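Local coordinates for protein 3,6-diketocamphane 1,6-monooxygenase (Pseudomonas putida, PDB 4UWM) that catalyses the FMNH2-dependent Baeyer-Villiger oxygenation of (1S,4S)-bornane-2,5-dione to the lactone (1S,4S)-5-oxo-1,2-campholide during degradation of (-)-camphor, at residues V143-S146 / L147-E151; F160-K164 / Y165-G169; Y279-R283 / Y284-I288. All coordinates share one frame; numbering follows the deposited sequence.

How the interactions relate
Reading from the N terminus, interaction 1 comes first, within helix 139-155, where it joins successive turns and closes no loop. Interaction 2 follows in series: it closes the tight turn between strands 159-162 and 167-170, and the resulting hairpin folds back on that same helix, so that the two contacts touch through the carboxylate of E145. Interaction 3 lies much later, in helix 276-291, again joining turns of one helix; its centre is about 36 Å from that of interaction 1, on the opposite side of the chain's centre. None of the three nests in or crosses another. Interactions 2 and 3, though remote from each other, both reach the second subunit of the homodimer.

Interaction 1 (V143-S146 / L147-E151); sequences VRES and LFIME
M150 lays its side chain along S146, one turn earlier in helix 139-155. Its CG sits 3.3 Å from S146 O, brought there by a first torsion that puts CG beside the backbone N (chi1 -62°). The sulfur continues past the serine, and a bend at chi3 (-68°) turns the M150 methyl CE back to 4.0 Å from S146 OG, so CG, SD and CE pass along one side of the hydroxyl instead of running straight out. Beyond S146, M150 meets L80 and, on helix 85-98, L88 and A89; an alanine here would probably open a gap between the two helices and leave S146 OG without its thioether cover. On a neighbouring flank E145 and I149 lie side by side and point the same way. The I149 methyl CD1 rests 4.1 Å from E145 CG and 3.6 Å from E145 O, giving the aliphatic part of the glutamate an apolar companion. L147 and V143 turn instead to I107 on barrel strand 105-108, while the F148 ring meets that of H161. Beneath the side chains run regular i to i+4 backbone bonds, the shortest being M150 N to S146 O at 2.8 Å. The extended chain of E145 carries its carboxylate off the helix to the following hairpin, where OE2 accepts from the amides of both Y165 and W166, and OE1 adds a weak bond from K164 N. A carboxylate gathering backbone N-H groups in this way is probably ionised, and it holds the hairpin turn to the helix by polar bonds while I149 packs against H161 and A168 of the same hairpin.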
loop_
_atom_site.group_PDB
_atom_site.type_symbol
_atom_site.label_atom_id
_atom_site.label_comp_id
_atom_site.label_asym_id
_atom_site.label_seq_id
_atom_site.Cartn_x
_atom_site.Cartn_y
_atom_site.Cartn_z
ATOM N N VAL A 143 0.060 19.819 6.882
ATOM C CA VAL A 143 -1.065 18.971 7.326
ATOM C C VAL A 143 -2.411 19.585 6.977
ATOM O O VAL A 143 -3.306 18.901 6.477
ATOM C CB VAL A 143 -0.991 18.609 8.844
ATOM C CG1 VAL A 143 -2.263 17.931 9.336
ATOM C CG2 VAL A 143 0.233 17.750 9.152
ATOM N N ARG A 144 -2.561 20.889 7.232
ATOM C CA ARG A 144 -3.810 21.603 6.954
ATOM C C ARG A 144 -4.182 21.607 5.465
ATOM O O ARG A 144 -5.320 21.356 5.106
ATOM C CB ARG A 144 -3.702 23.047 7.470
ATOM C CG ARG A 144 -5.008 23.660 7.935
ATOM C CD ARG A 144 -4.770 25.032 8.556
ATOM N NE ARG A 144 -3.664 25.032 9.516
ATOM C CZ ARG A 144 -2.546 25.741 9.379
ATOM N NH1 ARG A 144 -2.372 26.525 8.322
ATOM N NH2 ARG A 144 -1.604 25.672 10.307
ATOM N N GLU A 145 -3.216 21.917 4.610
ATOM C CA GLU A 145 -3.472 21.990 3.171
ATOM C C GLU A 145 -3.797 20.603 2.629
ATOM O O GLU A 145 -4.702 20.450 1.815
ATOM C CB GLU A 145 -2.292 22.616 2.410
ATOM C CG GLU A 145 -2.550 22.852 0.913
ATOM C CD GLU A 145 -1.368 23.487 0.203
ATOM O OE1 GLU A 145 -0.749 24.401 0.760
ATOM O OE2 GLU A 145 -1.037 23.081 -0.915
ATOM N N SER A 146 -3.063 19.587 3.092
ATOM C CA SER A 146 -3.348 18.224 2.624
ATOM C C SER A 146 -4.772 17.823 2.986
ATOM O O SER A 146 -5.530 17.348 2.149
ATOM C CB SER A 146 -2.342 17.202 3.187
ATOM O OG SER A 146 -2.881 15.893 3.007
ATOM N N LEU A 147 -5.149 18.024 4.241
ATOM C CA LEU A 147 -6.483 17.630 4.684
ATOM C C LEU A 147 -7.562 18.407 3.911
ATOM O O LEU A 147 -8.579 17.842 3.518
ATOM C CB LEU A 147 -6.625 17.883 6.190
ATOM C CG LEU A 147 -7.980 17.602 6.841
ATOM C CD1 LEU A 147 -8.407 16.148 6.649
ATOM C CD2 LEU A 147 -7.874 17.949 8.312
ATOM N N PHE A 148 -7.317 19.696 3.697
ATOM C CA PHE A 148 -8.227 20.538 2.888
ATOM C C PHE A 148 -8.471 19.878 1.535
ATOM O O PHE A 148 -9.622 19.686 1.147
ATOM C CB PHE A 148 -7.647 21.945 2.721
ATOM C CG PHE A 148 -8.416 22.820 1.753
ATOM C CD1 PHE A 148 -9.589 23.455 2.143
ATOM C CD2 PHE A 148 -7.955 23.008 0.456
ATOM C CE1 PHE A 148 -10.289 24.269 1.264
ATOM C CE2 PHE A 148 -8.655 23.816 -0.438
ATOM C CZ PHE A 148 -9.821 24.452 -0.026
ATOM N N ILE A 149 -7.386 19.502 0.845
ATOM C CA ILE A 149 -7.464 18.801 -0.452
ATOM C C ILE A 149 -8.155 17.441 -0.380
ATOM O O ILE A 149 -9.067 17.164 -1.169
ATOM C CB ILE A 149 -6.055 18.669 -1.109
ATOM C CG1 ILE A 149 -5.509 20.063 -1.440
ATOM C CG2 ILE A 149 -6.086 17.760 -2.339
ATOM C CD1 ILE A 149 -4.010 20.140 -1.725
ATOM N N MET A 150 -7.731 16.578 0.560
ATOM C CA MET A 150 -8.284 15.235 0.623
ATOM C C MET A 150 -9.792 15.220 0.843
ATOM O O MET A 150 -10.507 14.435 0.219
ATOM C CB MET A 150 -7.569 14.388 1.711
ATOM C CG MET A 150 -6.070 14.196 1.439
ATOM S SD MET A 150 -5.457 12.687 2.283
ATOM C CE MET A 150 -5.599 13.169 3.989
ATOM N N GLU A 151 -10.281 16.058 1.751
ATOM C CA GLU A 151 -11.729 16.131 1.999
ATOM C C GLU A 151 -12.496 16.499 0.725
ATOM O O GLU A 151 -13.601 16.019 0.506
ATOM C CB GLU A 151 -12.041 17.163 3.082
ATOM C CG GLU A 151 -11.491 16.785 4.445
ATOM C CD GLU A 151 -11.625 17.893 5.473
ATOM O OE1 GLU A 151 -11.587 19.089 5.111
ATOM O OE2 GLU A 151 -11.715 17.555 6.662
#

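Interaction 2 (F160-K164 / Y165-G169); sequences FHEGK and YWDAG
F160 lies against A168 and D167 in a beta hairpin, strands 159-162 and 167-170 running antiparallel with K164 and Y165 at the turn. From CB, which leaves the strand on the face shared with E162 and D167, the F160 side chain leans over the partner strand: CG is 3.8 Å from A168 O, CD1 is 3.7 Å from the same oxygen, CE1 passes it at 3.9 Å, and the tip, CZ, ends 4.2 Å from D167 CB. A168 O lies over one ring face, toward the rim. G169, paired with F160, has no side chain to meet the ring. E162 CG lies at the ring's edge, in its plane. The second subunit covers part of this face: its R122 makes a cation-pi contact with F160 and a salt bridge with E162, and its K137 pairs with D167 OD2. The other oxygen of D167 lies toward the first strand, OD1 3.4 Å from E162 CA. The hydrogen-bonded pair H161 and A168 holds the strands together, with H161 N donating to A168 O at 2.7 Å and A168 N to H161 O at 3.1 Å. At the turn, G163 N donates to W166 O at 2.9 Å.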
loop_
_atom_site.group_PDB
_atom_site.type_symbol
_atom_site.label_atom_id
_atom_site.label_comp_id
_atom_site.label_asym_id
_atom_site.label_seq_id
_atom_site.Cartn_x
_atom_site.Cartn_y
_atom_site.Cartn_z
ATOM N N PHE A 160 -10.100 22.811 -8.625
ATOM C CA PHE A 160 -8.660 22.715 -8.768
ATOM C C PHE A 160 -8.040 23.633 -7.745
ATOM O O PHE A 160 -8.544 24.723 -7.510
ATOM C CB PHE A 160 -8.176 23.058 -10.178
ATOM C CG PHE A 160 -6.754 22.641 -10.430
ATOM C CD1 PHE A 160 -6.461 21.333 -10.806
ATOM C CD2 PHE A 160 -5.708 23.538 -10.265
ATOM C CE1 PHE A 160 -5.151 20.930 -11.021
ATOM C CE2 PHE A 160 -4.392 23.142 -10.474
ATOM C CZ PHE A 160 -4.110 21.832 -10.856
ATOM N N HIS A 161 -6.954 23.185 -7.120
ATOM C CA HIS A 161 -6.362 23.924 -6.031
ATOM C C HIS A 161 -4.889 24.126 -6.311
ATOM O O HIS A 161 -4.155 23.168 -6.531
ATOM C CB HIS A 161 -6.560 23.174 -4.703
ATOM C CG HIS A 161 -5.890 23.828 -3.536
ATOM N ND1 HIS A 161 -6.488 24.824 -2.795
ATOM C CD2 HIS A 161 -4.661 23.644 -2.998
ATOM C CE1 HIS A 161 -5.662 25.215 -1.842
ATOM N NE2 HIS A 161 -4.545 24.518 -1.949
ATOM N N GLU A 162 -4.464 25.387 -6.320
ATOM C CA GLU A 162 -3.060 25.742 -6.502
ATOM C C GLU A 162 -2.556 26.204 -5.156
ATOM O O GLU A 162 -2.729 27.360 -4.798
ATOM C CB GLU A 162 -2.919 26.869 -7.533
ATOM C CG GLU A 162 -3.082 26.411 -8.969
ATOM C CD GLU A 162 -2.824 27.524 -9.973
ATOM O OE1 GLU A 162 -1.662 27.941 -10.140
ATOM O OE2 GLU A 162 -3.795 27.984 -10.598
ATOM N N GLY A 163 -1.964 25.297 -4.388
ATOM C CA GLY A 163 -1.646 25.609 -3.012
ATOM C C GLY A 163 -0.208 26.003 -2.816
ATOM O O GLY A 163 0.567 26.071 -3.776
ATOM N N LYS A 164 0.162 26.232 -1.561
ATOM C CA LYS A 164 1.541 26.551 -1.217
ATOM C C LYS A 164 2.435 25.320 -1.366
ATOM O O LYS A 164 3.631 25.423 -1.711
ATOM C CB LYS A 164 1.630 27.098 0.214
ATOM C CG LYS A 164 2.903 27.887 0.480
ATOM C CD LYS A 164 3.162 28.099 1.961
ATOM C CE LYS A 164 4.549 28.681 2.166
ATOM N NZ LYS A 164 4.822 28.911 3.609
ATOM N N TYR A 165 1.856 24.150 -1.115
ATOM C CA TYR A 165 2.644 22.923 -1.072
ATOM C C TYR A 165 2.309 21.929 -2.179
ATOM O O TYR A 165 3.189 21.180 -2.632
ATOM C CB TYR A 165 2.500 22.273 0.311
ATOM C CG TYR A 165 3.018 23.158 1.430
ATOM C CD1 TYR A 165 4.385 23.396 1.563
ATOM C CD2 TYR A 165 2.148 23.750 2.349
ATOM C CE1 TYR A 165 4.871 24.209 2.572
ATOM C CE2 TYR A 165 2.632 24.576 3.368
ATOM C CZ TYR A 165 3.998 24.788 3.466
ATOM O OH TYR A 165 4.542 25.582 4.455
ATOM N N TRP A 166 1.050 21.897 -2.599
ATOM C CA TRP A 166 0.661 21.008 -3.697
ATOM C C TRP A 166 -0.305 21.645 -4.681
ATOM O O TRP A 166 -1.092 22.510 -4.314
ATOM C CB TRP A 166 -0.041 19.752 -3.168
ATOM C CG TRP A 166 0.789 18.919 -2.254
ATOM C CD1 TRP A 166 1.738 18.007 -2.602
ATOM C CD2 TRP A 166 0.734 18.917 -0.819
ATOM N NE1 TRP A 166 2.272 17.428 -1.481
ATOM C CE2 TRP A 166 1.670 17.955 -0.371
ATOM C CE3 TRP A 166 -0.029 19.615 0.126
ATOM C CZ2 TRP A 166 1.882 17.679 0.983
ATOM C CZ3 TRP A 166 0.184 19.333 1.503
ATOM C CH2 TRP A 166 1.135 18.371 1.902
ATOM N N ASP A 167 -0.283 21.143 -5.910
ATOM C CA ASP A 167 -1.410 21.328 -6.825
ATOM C C ASP A 167 -2.238 20.043 -6.852
ATOM O O ASP A 167 -1.684 18.947 -6.921
ATOM C CB ASP A 167 -0.900 21.639 -8.232
ATOM C CG ASP A 167 -0.135 22.936 -8.288
ATOM O OD1 ASP A 167 -0.485 23.869 -7.546
ATOM O OD2 ASP A 167 0.838 23.006 -9.049
ATOM N N ALA A 168 -3.556 20.175 -6.807
ATOM C CA ALA A 168 -4.437 19.020 -6.816
ATOM C C ALA A 168 -5.824 19.428 -7.259
ATOM O O ALA A 168 -6.164 20.599 -7.235
ATOM C CB ALA A 168 -4.499 18.413 -5.416
ATOM N N GLY A 169 -6.639 18.469 -7.673
ATOM C CA GLY A 169 -8.016 18.781 -7.988
ATOM C C GLY A 169 -8.892 17.586 -8.257
ATOM O O GLY A 169 -8.483 16.443 -8.054
HETATM O O HOH W 1 -0.789 25.207 -10.984
HETATM O O HOH W 2 0.630 25.834 -6.639
HETATM O O HOH W 3 3.350 27.451 5.530
#

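Interaction 3 (Y279-R283 / Y284-I288); sequences YCFER and YLIPI
L285 presses its methyl CD1 squarely onto the F281 ring, 3.6 Å from the ring centroid and only 9° off its normal, a CH-pi contact over the face. Placing CG beside the backbone N (chi1 -67°) sends the leucine back toward the preceding turn, where C280 SG also meets L285 CD1 at 4.0 Å. I286 CD1 packs on F281 CB at 3.8 Å, and L311 and L314 of helix 311-317 help to enclose this buried side. The solvent side is looser, with E282 and P287 exposed. R283 is a polar tie to the second subunit: it stretches out so that NH1 donates to Y279 OH at 2.8 Å, while NH2 forms a salt bridge with E181 of that subunit. The backbone explains the shape. C280 O accepts both Y284 N and L285 N, from opposite faces of its plane, and I286 N bonds to F281 O at 2.8 Å, five residues back. P287 has no N-H to give, and R283 O is taken by Q182 of the second subunit. The arrangement is a pi-type turn running into a proline kink, and the L285 side chain comes within about 5 Å of the bound FMN in this bacterial luciferase-like TIM barrel.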
loop_
_atom_site.group_PDB
_atom_site.type_symbol
_atom_site.label_atom_id
_atom_site.label_comp_id
_atom_site.label_asym_id
_atom_site.label_seq_id
_atom_site.Cartn_x
_atom_site.Cartn_y
_atom_site.Cartn_z
ATOM N N TYR A 279 12.730 -5.978 27.734
ATOM C CA TYR A 279 13.877 -5.834 26.832
ATOM C C TYR A 279 13.856 -4.507 26.044
ATOM O O TYR A 279 14.863 -3.785 25.970
ATOM C CB TYR A 279 13.986 -7.031 25.857
ATOM C CG TYR A 279 15.169 -6.910 24.931
ATOM C CD1 TYR A 279 16.464 -7.198 25.375
ATOM C CD2 TYR A 279 15.012 -6.448 23.622
ATOM C CE1 TYR A 279 17.561 -7.052 24.535
ATOM C CE2 TYR A 279 16.098 -6.298 22.782
ATOM C CZ TYR A 279 17.370 -6.611 23.242
ATOM O OH TYR A 279 18.446 -6.470 22.405
ATOM N N CYS A 280 12.703 -4.202 25.453
ATOM C CA CYS A 280 12.552 -2.986 24.638
ATOM C C CYS A 280 12.746 -1.748 25.519
ATOM O O CYS A 280 13.533 -0.858 25.194
ATOM C CB CYS A 280 11.168 -2.957 23.991
ATOM S SG CYS A 280 10.879 -1.478 22.984
ATOM N N PHE A 281 12.045 -1.719 26.648
ATOM C CA PHE A 281 12.168 -0.608 27.600
ATOM C C PHE A 281 13.577 -0.397 28.112
ATOM O O PHE A 281 14.071 0.721 28.090
ATOM C CB PHE A 281 11.181 -0.749 28.753
ATOM C CG PHE A 281 9.837 -0.153 28.458
ATOM C CD1 PHE A 281 9.593 1.189 28.715
ATOM C CD2 PHE A 281 8.830 -0.919 27.885
ATOM C CE1 PHE A 281 8.360 1.753 28.437
ATOM C CE2 PHE A 281 7.594 -0.360 27.602
ATOM C CZ PHE A 281 7.358 0.978 27.881
ATOM N N GLU A 282 14.230 -1.470 28.549
ATOM C CA GLU A 282 15.611 -1.391 29.048
ATOM C C GLU A 282 16.605 -0.941 27.995
ATOM O O GLU A 282 17.473 -0.109 28.270
ATOM C CB GLU A 282 16.056 -2.759 29.563
ATOM C CG GLU A 282 17.174 -2.723 30.580
ATOM C CD GLU A 282 16.637 -2.508 31.972
ATOM O OE1 GLU A 282 16.386 -1.339 32.327
ATOM O OE2 GLU A 282 16.437 -3.510 32.689
ATOM N N ARG A 283 16.503 -1.498 26.788
ATOM C CA ARG A 283 17.494 -1.210 25.759
ATOM C C ARG A 283 17.247 0.092 25.016
ATOM O O ARG A 283 18.198 0.763 24.599
ATOM C CB ARG A 283 17.600 -2.355 24.754
ATOM C CG ARG A 283 18.666 -2.103 23.704
ATOM C CD ARG A 283 18.775 -3.220 22.684
ATOM N NE ARG A 283 19.588 -2.796 21.547
ATOM C CZ ARG A 283 19.778 -3.513 20.445
ATOM N NH1 ARG A 283 19.217 -4.717 20.317
ATOM N NH2 ARG A 283 20.544 -3.028 19.480
ATOM N N TYR A 284 15.975 0.434 24.834
ATOM C CA TYR A 284 15.598 1.461 23.861
ATOM C C TYR A 284 14.832 2.614 24.497
ATOM O O TYR A 284 15.288 3.751 24.456
ATOM C CB TYR A 284 14.773 0.823 22.702
ATOM C CG TYR A 284 14.264 1.816 21.663
ATOM C CD1 TYR A 284 15.135 2.696 21.027
ATOM C CD2 TYR A 284 12.917 1.840 21.292
ATOM C CE1 TYR A 284 14.679 3.593 20.072
ATOM C CE2 TYR A 284 12.450 2.745 20.346
ATOM C CZ TYR A 284 13.338 3.611 19.738
ATOM O OH TYR A 284 12.899 4.507 18.789
ATOM N N LEU A 285 13.672 2.321 25.077
ATOM C CA LEU A 285 12.755 3.381 25.501
ATOM C C LEU A 285 13.187 4.175 26.734
ATOM O O LEU A 285 13.085 5.409 26.741
ATOM C CB LEU A 285 11.332 2.835 25.710
ATOM C CG LEU A 285 10.606 2.343 24.452
ATOM C CD1 LEU A 285 9.301 1.666 24.823
ATOM C CD2 LEU A 285 10.377 3.486 23.468
ATOM N N ILE A 286 13.619 3.473 27.784
ATOM C CA ILE A 286 13.961 4.147 29.041
ATOM C C ILE A 286 15.070 5.175 28.834
ATOM O O ILE A 286 14.881 6.325 29.227
ATOM C CB ILE A 286 14.215 3.165 30.216
ATOM C CG1 ILE A 286 12.878 2.629 30.730
ATOM C CG2 ILE A 286 14.960 3.845 31.358
ATOM C CD1 ILE A 286 12.964 1.308 31.475
ATOM N N PRO A 287 16.193 4.802 28.173
ATOM C CA PRO A 287 17.232 5.819 27.981
ATOM C C PRO A 287 16.734 7.075 27.251
ATOM O O PRO A 287 17.185 8.176 27.563
ATOM C CB PRO A 287 18.282 5.092 27.139
ATOM C CG PRO A 287 18.132 3.665 27.512
ATOM C CD PRO A 287 16.648 3.478 27.694
ATOM N N ILE A 288 15.813 6.907 26.293
ATOM C CA ILE A 288 15.224 8.037 25.579
ATOM C C ILE A 288 14.329 8.852 26.513
ATOM O O ILE A 288 14.497 10.064 26.643
ATOM C CB ILE A 288 14.418 7.579 24.334
ATOM C CG1 ILE A 288 15.342 6.958 23.286
ATOM C CG2 ILE A 288 13.637 8.745 23.741
ATOM C CD1 ILE A 288 14.612 6.415 22.072
#